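Local coordinates for Tol-Pal system protein TolB (Acinetobacter baumannii, PDB 7MX5), which probably takes part, as the periplasmic component of the Tol-Pal system, in outer membrane invagination during cell division and in keeping the outer membrane intact, at residues A[18-23]-A[61-66]; A[101-106]-A[114-119]; A[139-144]-A[171-176]; A[251-256]-A[287-292]; A[328-333]-A[337-342]. One frame throughout, in Å; residues are numbered along the deposited sequence.

Overall arrangement
After strand 6-9, which joins the last propeller blade, the chain builds an alpha/beta domain and then the rest of a six-bladed beta-propeller. Contact 1 closes a loop of 37 residues, setting helix 60-65 against strand 16-19. Contact 2 closes a short loop that brings helix 110-126 back to edge strand 96-105 of the same sheet; the centres of these two contacts lie about 20 Å apart. In the propeller, contacts 3 and 4 each pack one blade against the next, whereas contact 5 is a hairpin inside a single blade. All five follow in series, without nesting or crossing. Contacts 1 and 4 are farthest apart, about 57 Å between centres.

Contact 1 of 5, residues A[18-23]-A[61-66]; sequences AIVPFN and SDWQAA
This is a small, purely apolar contact in the N-terminal domain, where Trp63 of helix 60-65 reaches Ala18 and Val20 at the end of strand 16-19. The two backbones stay well separated, with Trp63 CA 8.8 Å from Ala18 CA, and the indole spans the gap. About 103 Å² is buried over both sides, nearly half of it on Trp63. The six-membered part of the ring does the touching: Ala18 CB lies 3.6 Å from Trp63 CZ3, and the adjoining Trp63 CE3 is 4.1 Å from the same methyl. Farther along the rim, Val20 CG2 approaches Trp63 CH2 at 4.2 Å. Both methyls come in obliquely to the ring. With CG anti to the carbonyl carbon (chi1 -61°), the indole is thrown out from the helix toward the strand, and the CB atoms of Ala18 and Val20 point back at it.

Strand 16-19 runs parallel to both of its neighbours, 43-45 and 70-78, and helix 60-65 lies on the connection from 43-45 to 70-78, the strands flanking 16-19, which makes that connection a beta-alpha-beta crossover. Ile19, between the two touching residues, points the other way and packs on Tyr29 and Val32 of helix 29-37, so the two helices meet opposite faces of this strand. Leu49 packs against Val20 and Ile58 against Trp63, extending the apolar cluster. At the surface of helix 60-65, Ser61 OG donates to Asp62 OD1 over 3.0 Å, arriving from above the carboxylate plane.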
# COMPACT_ATOMS: atom_id res chain seq x y z
N ALA A 18 -9.00 -11.60 21.98
CA ALA A 18 -8.04 -12.11 22.95
C ALA A 18 -7.10 -13.09 22.26
O ALA A 18 -7.53 -13.95 21.49
CB ALA A 18 -8.77 -12.80 24.11
N ILE A 19 -5.80 -12.95 22.53
CA ILE A 19 -4.79 -13.83 21.98
C ILE A 19 -3.99 -14.40 23.14
O ILE A 19 -3.20 -13.68 23.77
CB ILE A 19 -3.88 -13.12 20.95
CG1 ILE A 19 -2.70 -14.01 20.57
CG2 ILE A 19 -3.44 -11.75 21.46
CD1 ILE A 19 -1.71 -13.32 19.66
N VAL A 20 -4.21 -15.67 23.46
CA VAL A 20 -3.48 -16.30 24.56
C VAL A 20 -2.03 -16.50 24.14
O VAL A 20 -1.78 -16.99 23.03
CB VAL A 20 -4.14 -17.63 24.94
CG1 VAL A 20 -3.28 -18.37 25.95
CG2 VAL A 20 -5.54 -17.40 25.47
N PRO A 21 -1.05 -16.12 24.97
CA PRO A 21 0.35 -16.41 24.65
C PRO A 21 0.57 -17.88 24.32
O PRO A 21 0.23 -18.76 25.12
CB PRO A 21 1.10 -16.01 25.93
CG PRO A 21 0.22 -15.03 26.62
CD PRO A 21 -1.19 -15.20 26.12
N PHE A 22 1.11 -18.15 23.13
CA PHE A 22 1.33 -19.52 22.71
C PHE A 22 2.38 -20.17 23.59
O PHE A 22 3.42 -19.57 23.90
CB PHE A 22 1.77 -19.58 21.25
CG PHE A 22 0.91 -18.77 20.30
CD1 PHE A 22 -0.39 -18.43 20.61
CD2 PHE A 22 1.43 -18.35 19.08
CE1 PHE A 22 -1.17 -17.69 19.74
CE2 PHE A 22 0.67 -17.61 18.20
CZ PHE A 22 -0.63 -17.28 18.53
N ASN A 23 2.12 -21.41 24.02
CA ASN A 23 3.10 -22.13 24.82
C ASN A 23 4.34 -22.41 23.98
O ASN A 23 4.25 -22.78 22.80
CB ASN A 23 2.51 -23.43 25.35
CG ASN A 23 1.80 -24.23 24.28
OD1 ASN A 23 2.43 -24.82 23.41
ND2 ASN A 23 0.47 -24.25 24.34
N SER A 61 -17.90 -19.72 28.41
CA SER A 61 -18.64 -19.04 29.46
C SER A 61 -17.86 -17.89 30.06
O SER A 61 -18.44 -16.87 30.44
CB SER A 61 -19.04 -20.04 30.55
OG SER A 61 -17.91 -20.46 31.29
N ASP A 62 -16.53 -18.02 30.15
CA ASP A 62 -15.70 -17.01 30.79
C ASP A 62 -15.29 -15.89 29.84
O ASP A 62 -15.05 -14.76 30.28
CB ASP A 62 -14.46 -17.65 31.39
CG ASP A 62 -14.77 -18.95 32.12
OD1 ASP A 62 -15.78 -18.99 32.85
OD2 ASP A 62 -14.01 -19.92 31.95
N TRP A 63 -15.19 -16.18 28.54
CA TRP A 63 -14.85 -15.14 27.58
C TRP A 63 -16.03 -14.22 27.29
O TRP A 63 -15.83 -13.03 27.02
CB TRP A 63 -14.31 -15.76 26.29
CG TRP A 63 -13.09 -16.57 26.52
CD1 TRP A 63 -13.00 -17.92 26.60
CD2 TRP A 63 -11.76 -16.07 26.74
NE1 TRP A 63 -11.70 -18.30 26.83
CE2 TRP A 63 -10.92 -17.18 26.92
CE3 TRP A 63 -11.20 -14.78 26.79
CZ2 TRP A 63 -9.55 -17.05 27.15
CZ3 TRP A 63 -9.85 -14.66 27.01
CH2 TRP A 63 -9.03 -15.79 27.19
N GLN A 64 -17.25 -14.75 27.32
CA GLN A 64 -18.41 -13.87 27.24
C GLN A 64 -18.47 -12.95 28.45
O GLN A 64 -18.77 -11.76 28.32
CB GLN A 64 -19.71 -14.68 27.13
CG GLN A 64 -20.92 -13.83 26.74
CD GLN A 64 -21.67 -13.22 27.92
OE1 GLN A 64 -21.13 -13.02 29.00
NE2 GLN A 64 -22.92 -12.87 27.67
N ALA A 65 -18.18 -13.49 29.64
CA ALA A 65 -18.28 -12.72 30.87
C ALA A 65 -17.44 -11.45 30.80
O ALA A 65 -17.85 -10.39 31.29
CB ALA A 65 -17.88 -13.57 32.07
N ALA A 66 -16.26 -11.54 30.19
CA ALA A 66 -15.40 -10.39 30.00
C ALA A 66 -15.71 -9.62 28.72
O ALA A 66 -14.93 -8.75 28.33
CB ALA A 66 -13.93 -10.82 30.00

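Contact 2 of 5, residues A[101-106]-A[114-119]; sequences ELLNVP and GHMVSD
Leu103 carries most of this contact, with 71 Å² buried, and it does so with both of its methyls against Met116 and Val117 of the helix. Leu103 CD1 meets the terminal methyl of Met116, CE, at 3.7 Å. The other branch, Leu103 CD2, lies along the methionine chain, 4.1 Å from both Met116 CB and Met116 SD. The two side chains cross at about a right angle. Met116, with 40 Å² buried, bends at chi3 (108°), which swings CE round to the CD1 branch while SD remains beside CD2. Val117 adds a looser touch, its CG2 standing 4.5 Å from Leu103 CD2.

The pairing is that of a helix laid on one face of a beta-sheet: strand 96-105 is an outermost strand of the mixed sheet of the N-terminal domain, and helix 110-126 follows it directly in the chain. Ala113, one turn before Val117, also touches Leu103. The helix also meets helix 29-37, where Val32 packs on Val117 and Asp35 OD2 is hydrogen-bonded to His115 ND1. Within the helix, Gly114 O is gripped twice, by Ser118 N at 2.9 Å and by Ser118 OG at 2.7 Å, the two donors reaching it from opposite faces of the carbonyl plane. Asp119 binds the backbone nitrogens of Phe132 and Ser133 through its two carboxylate oxygens.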
# COMPACT_ATOMS: atom_id res chain seq x y z
N GLU A 101 -5.62 -24.14 11.88
CA GLU A 101 -4.63 -24.24 10.82
C GLU A 101 -3.25 -24.51 11.40
O GLU A 101 -2.95 -24.17 12.54
CB GLU A 101 -4.59 -22.96 9.98
CG GLU A 101 -5.93 -22.56 9.38
CD GLU A 101 -6.26 -23.34 8.12
OE1 GLU A 101 -5.44 -24.18 7.70
OE2 GLU A 101 -7.35 -23.12 7.56
N LEU A 102 -2.41 -25.14 10.58
CA LEU A 102 -0.99 -25.30 10.85
C LEU A 102 -0.21 -24.62 9.73
O LEU A 102 -0.52 -24.82 8.55
CB LEU A 102 -0.59 -26.77 10.96
CG LEU A 102 0.87 -27.00 11.35
CD1 LEU A 102 0.99 -27.40 12.81
CD2 LEU A 102 1.52 -28.04 10.45
N LEU A 103 0.80 -23.84 10.11
CA LEU A 103 1.66 -23.15 9.15
C LEU A 103 3.10 -23.55 9.43
O LEU A 103 3.59 -23.38 10.55
CB LEU A 103 1.49 -21.64 9.24
CG LEU A 103 2.43 -20.80 8.37
CD1 LEU A 103 1.95 -20.76 6.93
CD2 LEU A 103 2.57 -19.39 8.93
N ASN A 104 3.77 -24.09 8.41
CA ASN A 104 5.17 -24.46 8.52
C ASN A 104 6.04 -23.25 8.20
O ASN A 104 5.87 -22.63 7.15
CB ASN A 104 5.50 -25.62 7.59
CG ASN A 104 5.25 -26.97 8.23
OD1 ASN A 104 6.10 -27.51 8.93
ND2 ASN A 104 4.06 -27.53 7.99
N VAL A 105 6.94 -22.93 9.11
CA VAL A 105 7.77 -21.73 9.02
C VAL A 105 9.22 -22.17 8.82
O VAL A 105 9.75 -22.93 9.63
CB VAL A 105 7.63 -20.84 10.26
CG1 VAL A 105 8.20 -19.47 9.98
CG2 VAL A 105 6.18 -20.75 10.68
N PRO A 106 9.89 -21.72 7.76
CA PRO A 106 11.27 -22.14 7.54
C PRO A 106 12.28 -21.24 8.23
O PRO A 106 12.75 -20.25 7.66
CB PRO A 106 11.40 -22.09 6.01
CG PRO A 106 10.45 -21.00 5.60
CD PRO A 106 9.34 -20.95 6.63
N GLY A 114 3.86 -14.45 11.30
CA GLY A 114 2.87 -13.73 12.08
C GLY A 114 1.91 -12.95 11.20
O GLY A 114 0.72 -12.86 11.50
N HIS A 115 2.42 -12.36 10.12
CA HIS A 115 1.55 -11.65 9.19
C HIS A 115 0.62 -12.61 8.46
O HIS A 115 -0.51 -12.23 8.12
CB HIS A 115 2.39 -10.86 8.19
CG HIS A 115 3.21 -9.78 8.83
ND1 HIS A 115 2.85 -9.16 10.00
CD2 HIS A 115 4.38 -9.21 8.45
CE1 HIS A 115 3.75 -8.25 10.32
NE2 HIS A 115 4.70 -8.26 9.40
N MET A 116 1.06 -13.85 8.21
CA MET A 116 0.18 -14.83 7.59
C MET A 116 -0.93 -15.26 8.54
O MET A 116 -2.10 -15.35 8.15
CB MET A 116 1.00 -16.05 7.14
CG MET A 116 1.84 -15.82 5.90
SD MET A 116 3.30 -16.86 5.85
CE MET A 116 2.86 -18.01 4.55
N VAL A 117 -0.58 -15.52 9.80
CA VAL A 117 -1.59 -15.87 10.80
C VAL A 117 -2.59 -14.74 10.96
O VAL A 117 -3.81 -14.96 11.00
CB VAL A 117 -0.91 -16.22 12.14
CG1 VAL A 117 -1.96 -16.41 13.23
CG2 VAL A 117 -0.06 -17.47 11.99
N SER A 118 -2.10 -13.50 11.04
CA SER A 118 -2.98 -12.35 11.17
C SER A 118 -3.83 -12.15 9.92
O SER A 118 -4.99 -11.72 10.02
CB SER A 118 -2.17 -11.09 11.46
OG SER A 118 -1.27 -11.31 12.53
N ASP A 119 -3.28 -12.45 8.74
CA ASP A 119 -4.06 -12.35 7.51
C ASP A 119 -5.22 -13.35 7.52
O ASP A 119 -6.32 -13.04 7.04
CB ASP A 119 -3.16 -12.59 6.29
CG ASP A 119 -2.50 -11.32 5.80
OD1 ASP A 119 -2.61 -10.28 6.49
OD2 ASP A 119 -1.85 -11.36 4.73

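Contact 3 of 5, residues A[139-144]-A[171-176]; sequences VLRNPA and PILSPA
Val139 makes the apolar part of this contact, resting one methyl on the ring of Pro175: Val139 CG2 is 3.7 Å from Pro175 CG. The same methyl faces Ile172 CG2 more loosely, at 4.4 Å. With CG1 anti to the backbone N (chi1 179°), the other branch of Val139 turns to the main chain, and CG1 sits 3.3 Å from Ile172 O. A van der Waals touch involves a charged group: Leu173 CD2 lies 3.5 Å from Arg141 NH2, oblique to the guanidinium, with the two side chains at about a right angle.

The polar link runs through one water. It accepts from Arg141 NH2 at 2.7 Å and donates to Ile172 O at 2.8 Å, lying in the guanidinium plane at its edge. An arginine chain extended from CG to NE is what carries the charged group this far. The water and Val139 CG1 reach Ile172 O from opposite sides of its carbonyl plane, and no direct hydrogen bond joins the two segments. Consistently, the strand axes stay 8.0 Å apart, at 151°, beyond the spacing of paired strands.

The two strands belong to adjacent propeller blades. Strand 172-177 is the first of its sheet, while 135-141 lies between 150-156 and the C-terminal strand 391-397, which closes the propeller ring; Leu152 and Glu394 from these two flanking strands also reach Pro175.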
# COMPACT_ATOMS: atom_id res chain seq x y z
N VAL A 139 10.54 5.99 -1.40
CA VAL A 139 11.80 6.66 -1.69
C VAL A 139 12.15 7.56 -0.52
O VAL A 139 11.41 8.51 -0.22
CB VAL A 139 11.74 7.46 -3.00
CG1 VAL A 139 13.07 8.16 -3.25
CG2 VAL A 139 11.38 6.56 -4.16
N LEU A 140 13.26 7.27 0.14
CA LEU A 140 13.77 8.10 1.23
C LEU A 140 14.63 9.21 0.65
O LEU A 140 15.59 8.94 -0.09
CB LEU A 140 14.57 7.27 2.23
CG LEU A 140 13.79 6.22 3.02
CD1 LEU A 140 14.73 5.40 3.89
CD2 LEU A 140 12.72 6.88 3.87
N ARG A 141 14.30 10.45 0.98
CA ARG A 141 15.04 11.62 0.53
C ARG A 141 15.74 12.26 1.73
O ARG A 141 15.07 12.66 2.69
CB ARG A 141 14.12 12.63 -0.15
CG ARG A 141 13.38 12.09 -1.36
CD ARG A 141 12.56 13.17 -2.03
NE ARG A 141 11.75 12.66 -3.12
CZ ARG A 141 10.96 13.40 -3.88
NH1 ARG A 141 10.85 14.71 -3.69
NH2 ARG A 141 10.25 12.82 -4.85
N ASN A 142 17.06 12.34 1.67
CA ASN A 142 17.86 12.92 2.75
C ASN A 142 18.98 13.76 2.15
O ASN A 142 20.03 13.22 1.77
CB ASN A 142 18.42 11.84 3.67
CG ASN A 142 18.80 12.37 5.03
OD1 ASN A 142 18.85 13.58 5.25
ND2 ASN A 142 19.09 11.47 5.96
N PRO A 143 18.80 15.08 2.04
CA PRO A 143 19.91 15.93 1.60
C PRO A 143 21.03 16.01 2.61
O PRO A 143 22.15 16.39 2.25
CB PRO A 143 19.25 17.31 1.39
CG PRO A 143 17.78 17.13 1.67
CD PRO A 143 17.60 15.85 2.41
N ALA A 144 20.78 15.65 3.87
CA ALA A 144 21.82 15.52 4.88
C ALA A 144 22.63 14.23 4.72
O ALA A 144 23.37 13.86 5.63
CB ALA A 144 21.22 15.58 6.28
N PRO A 171 18.04 12.21 -8.09
CA PRO A 171 16.63 11.88 -7.83
C PRO A 171 16.24 10.49 -8.31
O PRO A 171 16.58 10.08 -9.42
CB PRO A 171 15.87 12.97 -8.59
CG PRO A 171 16.81 14.10 -8.72
CD PRO A 171 18.21 13.58 -8.62
N ILE A 172 15.52 9.77 -7.45
CA ILE A 172 14.83 8.54 -7.79
C ILE A 172 13.35 8.76 -7.52
O ILE A 172 12.97 9.06 -6.38
CB ILE A 172 15.36 7.33 -7.00
CG1 ILE A 172 16.80 7.01 -7.41
CG2 ILE A 172 14.46 6.12 -7.21
CD1 ILE A 172 17.47 5.99 -6.51
N LEU A 173 12.52 8.64 -8.55
CA LEU A 173 11.13 9.05 -8.47
C LEU A 173 10.20 7.94 -8.95
O LEU A 173 10.57 7.11 -9.78
CB LEU A 173 10.86 10.31 -9.29
CG LEU A 173 11.91 11.43 -9.24
CD1 LEU A 173 11.68 12.42 -10.37
CD2 LEU A 173 11.87 12.13 -7.90
N SER A 174 8.99 7.94 -8.39
CA SER A 174 7.84 7.18 -8.85
C SER A 174 8.10 5.68 -8.94
O SER A 174 8.20 5.13 -10.04
CB SER A 174 7.37 7.70 -10.21
OG SER A 174 7.12 9.09 -10.16
N PRO A 175 8.21 4.97 -7.81
CA PRO A 175 8.26 3.51 -7.87
C PRO A 175 6.90 2.95 -8.26
O PRO A 175 5.87 3.35 -7.72
CB PRO A 175 8.66 3.09 -6.45
CG PRO A 175 8.89 4.36 -5.68
CD PRO A 175 8.28 5.49 -6.43
N ALA A 176 6.91 2.02 -9.22
CA ALA A 176 5.68 1.41 -9.72
C ALA A 176 5.83 -0.10 -9.71
O ALA A 176 6.85 -0.63 -10.19
CB ALA A 176 5.36 1.91 -11.13
O HOH W 1 11.00 10.26 -4.72

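Contact 4 of 5, residues A[251-256]-A[287-292]; sequences KRMTND and YDFGNG
Thr254 O receives the Arg252 NH2 hydrogen bond at 2.8 Å, somewhat bent at the hydrogen (130°), and this bond ties back the loop whose Met253 and Thr254 meet Tyr287 and Phe289. The oxygen lies slightly outside the guanidinium plane; the bond stays within its own segment.

Met253 buries the most, 66 Å², and does so through its terminal methyl. Met253 CE comes to 3.4 Å from Phe289 CE1, at the edge of that ring and near its plane, and to 3.9 Å from Tyr287 CE2, where its approach is oblique. Bends at chi2 (-92°) and chi3 (-86°) curl the methionine so that the methyl reaches both aromatics, crossing each side chain at about a right angle. Thr254 OG1 approaches the same side of the Tyr287 ring, obliquely, 3.9 Å from Tyr287 CD1, a van der Waals touch with no hydrogen bond between the segments. The backbones are far apart here, Thr254 CA and Tyr287 CA being 8.1 Å from each other.

The contact joins two consecutive propeller blades near the surface. Segment 251-256 leaves strand 249-252, the last of one blade, and Tyr287 lies on strand 283-288, the third of the next. Phe272 of strand 271-276 meets both aromatic rings and also touches Met253 and Thr254, while Gln242 of strand 239-244 contacts Met253 and Phe289.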
# COMPACT_ATOMS: atom_id res chain seq x y z
N LYS A 251 4.08 5.44 -28.47
CA LYS A 251 3.24 6.37 -29.21
C LYS A 251 2.26 7.02 -28.24
O LYS A 251 1.79 6.38 -27.29
CB LYS A 251 2.49 5.67 -30.35
CG LYS A 251 2.74 6.30 -31.72
CD LYS A 251 2.28 7.75 -31.75
CE LYS A 251 3.45 8.72 -31.88
NZ LYS A 251 3.34 9.59 -33.08
N ARG A 252 1.96 8.29 -28.48
CA ARG A 252 1.34 9.17 -27.50
C ARG A 252 -0.18 9.05 -27.49
O ARG A 252 -0.80 8.55 -28.44
CB ARG A 252 1.75 10.61 -27.74
CG ARG A 252 1.19 11.24 -29.00
CD ARG A 252 1.11 12.74 -28.81
NE ARG A 252 -0.04 13.11 -27.99
CZ ARG A 252 -1.16 13.62 -28.47
NH1 ARG A 252 -1.32 13.86 -29.76
NH2 ARG A 252 -2.16 13.89 -27.63
N MET A 253 -0.78 9.54 -26.40
CA MET A 253 -2.22 9.39 -26.20
C MET A 253 -2.94 10.70 -25.90
O MET A 253 -3.84 11.08 -26.66
CB MET A 253 -2.49 8.38 -25.08
CG MET A 253 -1.47 7.26 -24.99
SD MET A 253 -1.96 5.82 -25.95
CE MET A 253 -3.00 4.98 -24.77
N THR A 254 -2.63 11.36 -24.80
CA THR A 254 -3.46 12.51 -24.46
C THR A 254 -2.97 13.92 -24.14
O THR A 254 -2.75 14.74 -25.03
CB THR A 254 -4.46 12.17 -23.31
OG1 THR A 254 -4.58 10.75 -23.14
CG2 THR A 254 -5.83 12.76 -23.60
N ASN A 255 -2.82 14.19 -22.85
CA ASN A 255 -2.60 15.55 -22.37
C ASN A 255 -1.49 16.56 -22.58
O ASN A 255 -0.43 16.48 -22.00
CB ASN A 255 -3.07 15.66 -20.95
CG ASN A 255 -4.35 16.39 -20.87
OD1 ASN A 255 -4.49 17.33 -20.12
ND2 ASN A 255 -5.27 16.02 -21.71
N ASP A 256 -1.79 17.56 -23.40
CA ASP A 256 -0.87 18.68 -23.52
C ASP A 256 -1.50 19.89 -22.84
O ASP A 256 -1.87 20.87 -23.48
CB ASP A 256 -0.59 18.94 -25.02
CG ASP A 256 0.56 19.90 -25.25
OD1 ASP A 256 0.80 20.79 -24.40
OD2 ASP A 256 1.22 19.78 -26.30
N TYR A 287 -9.39 7.87 -19.97
CA TYR A 287 -9.18 7.59 -21.38
C TYR A 287 -9.57 6.15 -21.67
O TYR A 287 -8.99 5.22 -21.10
CB TYR A 287 -7.73 7.84 -21.79
CG TYR A 287 -7.44 7.53 -23.24
CD1 TYR A 287 -7.61 8.51 -24.22
CD2 TYR A 287 -7.02 6.27 -23.64
CE1 TYR A 287 -7.35 8.23 -25.55
CE2 TYR A 287 -6.77 5.99 -24.97
CZ TYR A 287 -6.93 6.97 -25.92
OH TYR A 287 -6.68 6.69 -27.24
N ASP A 288 -10.53 5.96 -22.58
CA ASP A 288 -10.99 4.64 -22.96
C ASP A 288 -10.12 4.10 -24.09
O ASP A 288 -9.99 4.74 -25.14
CB ASP A 288 -12.46 4.69 -23.38
CG ASP A 288 -13.08 3.31 -23.50
OD1 ASP A 288 -13.03 2.55 -22.52
OD2 ASP A 288 -13.62 3.00 -24.58
N PHE A 289 -9.54 2.92 -23.88
CA PHE A 289 -8.73 2.29 -24.92
C PHE A 289 -9.58 1.90 -26.13
O PHE A 289 -9.10 1.94 -27.26
CB PHE A 289 -8.00 1.07 -24.38
CG PHE A 289 -6.83 1.39 -23.50
CD1 PHE A 289 -5.82 2.22 -23.94
CD2 PHE A 289 -6.74 0.85 -22.22
CE1 PHE A 289 -4.74 2.51 -23.12
CE2 PHE A 289 -5.67 1.14 -21.41
CZ PHE A 289 -4.66 1.97 -21.86
N GLY A 290 -10.83 1.51 -25.90
CA GLY A 290 -11.69 1.02 -26.96
C GLY A 290 -11.96 2.01 -28.07
O GLY A 290 -11.69 1.72 -29.24
N ASN A 291 -12.48 3.19 -27.73
CA ASN A 291 -12.83 4.20 -28.72
C ASN A 291 -11.94 5.43 -28.67
O ASN A 291 -12.13 6.35 -29.47
CB ASN A 291 -14.30 4.61 -28.56
CG ASN A 291 -14.59 5.24 -27.21
OD1 ASN A 291 -13.73 5.25 -26.33
ND2 ASN A 291 -15.80 5.75 -27.05
N GLY A 292 -10.97 5.47 -27.76
CA GLY A 292 -10.09 6.62 -27.66
C GLY A 292 -10.71 7.86 -27.05
O GLY A 292 -10.15 8.95 -27.20

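Contact 5 of 5, residues A[328-333]-A[337-342]; sequences KVAIQD and GIVNIL
A beta-hairpin forms the third and fourth strands of one propeller blade, with Ala330 opposite Ile341, Ile331 opposite Asn340 and Gln332 opposite Val339. The strands run antiparallel, at 156°, with axes 4.3 Å apart. Ile331 and Asn340 are the hydrogen-bonded pair; their reciprocal N-to-O bonds are modelled at 2.5 Å, too short for the exact length to be trusted. On either side of them, Leu342 N donates to Val329 O at 2.7 Å in the carbonyl plane, and Asp333 N to Ile338 O at 3.0 Å. Gly337 N closes the turn onto Asp333 O at 2.7 Å, with the glycine at a positive phi (82°).

On one face Val339 CG2 packs beside the extended Gln332 chain, 3.7 Å from Gln332 CG. On the other, Ile331 CG1 meets Leu342 CD2 at 3.9 Å, and Val360 of the following blade touches Leu342. The polar ends find partners outside the hairpin: Gln332 NE2 bonds to Leu297 O, and Asp333 OD2 forms a salt bridge with Lys315 NZ. The chemistry therefore divides the work: main-chain hydrogen bonds set the register, while aliphatic contacts on each face, mixed with Gln332 and Asn340, add to the pairing.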
# COMPACT_ATOMS: atom_id res chain seq x y z
N LYS A 328 -6.17 17.36 0.30
CA LYS A 328 -6.80 16.29 1.07
C LYS A 328 -6.67 14.99 0.30
O LYS A 328 -6.75 14.97 -0.93
CB LYS A 328 -8.28 16.58 1.34
CG LYS A 328 -8.61 18.04 1.59
CD LYS A 328 -8.53 18.39 3.07
CE LYS A 328 -8.47 19.89 3.28
NZ LYS A 328 -9.24 20.31 4.48
N VAL A 329 -6.47 13.90 1.03
CA VAL A 329 -6.61 12.56 0.46
C VAL A 329 -8.09 12.22 0.45
O VAL A 329 -8.76 12.26 1.49
CB VAL A 329 -5.81 11.53 1.26
CG1 VAL A 329 -6.03 10.13 0.70
CG2 VAL A 329 -4.33 11.88 1.25
N ALA A 330 -8.62 11.91 -0.73
CA ALA A 330 -10.04 11.66 -0.90
C ALA A 330 -10.27 10.34 -1.61
O ALA A 330 -9.40 9.83 -2.33
CB ALA A 330 -10.73 12.80 -1.67
N ILE A 331 -11.46 9.78 -1.39
CA ILE A 331 -11.88 8.52 -2.00
C ILE A 331 -13.19 8.78 -2.73
O ILE A 331 -14.17 9.21 -2.11
CB ILE A 331 -12.05 7.40 -0.96
CG1 ILE A 331 -10.77 7.22 -0.15
CG2 ILE A 331 -12.44 6.10 -1.65
CD1 ILE A 331 -9.56 6.85 -0.98
N GLN A 332 -13.20 8.53 -4.04
CA GLN A 332 -14.41 8.64 -4.84
C GLN A 332 -14.86 7.26 -5.30
O GLN A 332 -14.05 6.48 -5.81
CB GLN A 332 -14.19 9.55 -6.06
CG GLN A 332 -15.46 9.78 -6.87
CD GLN A 332 -15.22 10.59 -8.13
OE1 GLN A 332 -15.07 11.82 -8.07
NE2 GLN A 332 -15.19 9.92 -9.27
N ASP A 333 -16.14 6.97 -5.10
CA ASP A 333 -16.72 5.74 -5.62
C ASP A 333 -16.98 5.89 -7.11
O ASP A 333 -17.59 6.87 -7.54
CB ASP A 333 -18.01 5.41 -4.88
CG ASP A 333 -18.38 3.94 -4.96
OD1 ASP A 333 -18.93 3.52 -6.00
OD2 ASP A 333 -18.11 3.20 -3.99
N GLY A 337 -20.00 8.07 -7.80
CA GLY A 337 -19.42 9.40 -7.83
C GLY A 337 -19.31 10.09 -6.49
O GLY A 337 -18.93 11.26 -6.44
N ILE A 338 -19.64 9.40 -5.39
CA ILE A 338 -19.59 10.01 -4.07
C ILE A 338 -18.14 10.18 -3.66
O ILE A 338 -17.37 9.20 -3.60
CB ILE A 338 -20.37 9.16 -3.05
CG1 ILE A 338 -21.82 8.99 -3.49
CG2 ILE A 338 -20.30 9.80 -1.67
CD1 ILE A 338 -22.51 10.28 -3.86
N VAL A 339 -17.75 11.41 -3.36
CA VAL A 339 -16.38 11.74 -2.97
C VAL A 339 -16.30 11.76 -1.45
O VAL A 339 -17.06 12.48 -0.79
CB VAL A 339 -15.93 13.09 -3.57
CG1 VAL A 339 -14.71 13.62 -2.83
CG2 VAL A 339 -15.65 12.94 -5.05
N ASN A 340 -15.39 10.97 -0.90
CA ASN A 340 -15.18 10.87 0.54
C ASN A 340 -13.82 11.46 0.87
O ASN A 340 -12.78 10.90 0.48
CB ASN A 340 -15.27 9.41 1.01
CG ASN A 340 -14.82 9.23 2.45
OD1 ASN A 340 -14.85 10.16 3.25
ND2 ASN A 340 -14.40 8.01 2.78
N ILE A 341 -13.81 12.57 1.60
CA ILE A 341 -12.57 13.18 2.06
C ILE A 341 -12.06 12.38 3.26
O ILE A 341 -12.77 12.22 4.26
CB ILE A 341 -12.77 14.65 2.42
CG1 ILE A 341 -13.12 15.46 1.17
CG2 ILE A 341 -11.52 15.21 3.10
CD1 ILE A 341 -12.78 16.94 1.27
N LEU A 342 -10.83 11.87 3.16
CA LEU A 342 -10.27 11.01 4.18
C LEU A 342 -9.48 11.79 5.23
O LEU A 342 -9.69 11.60 6.43
CB LEU A 342 -9.37 9.95 3.53
CG LEU A 342 -9.38 8.54 4.12
CD1 LEU A 342 -10.80 8.13 4.48
CD2 LEU A 342 -8.77 7.56 3.14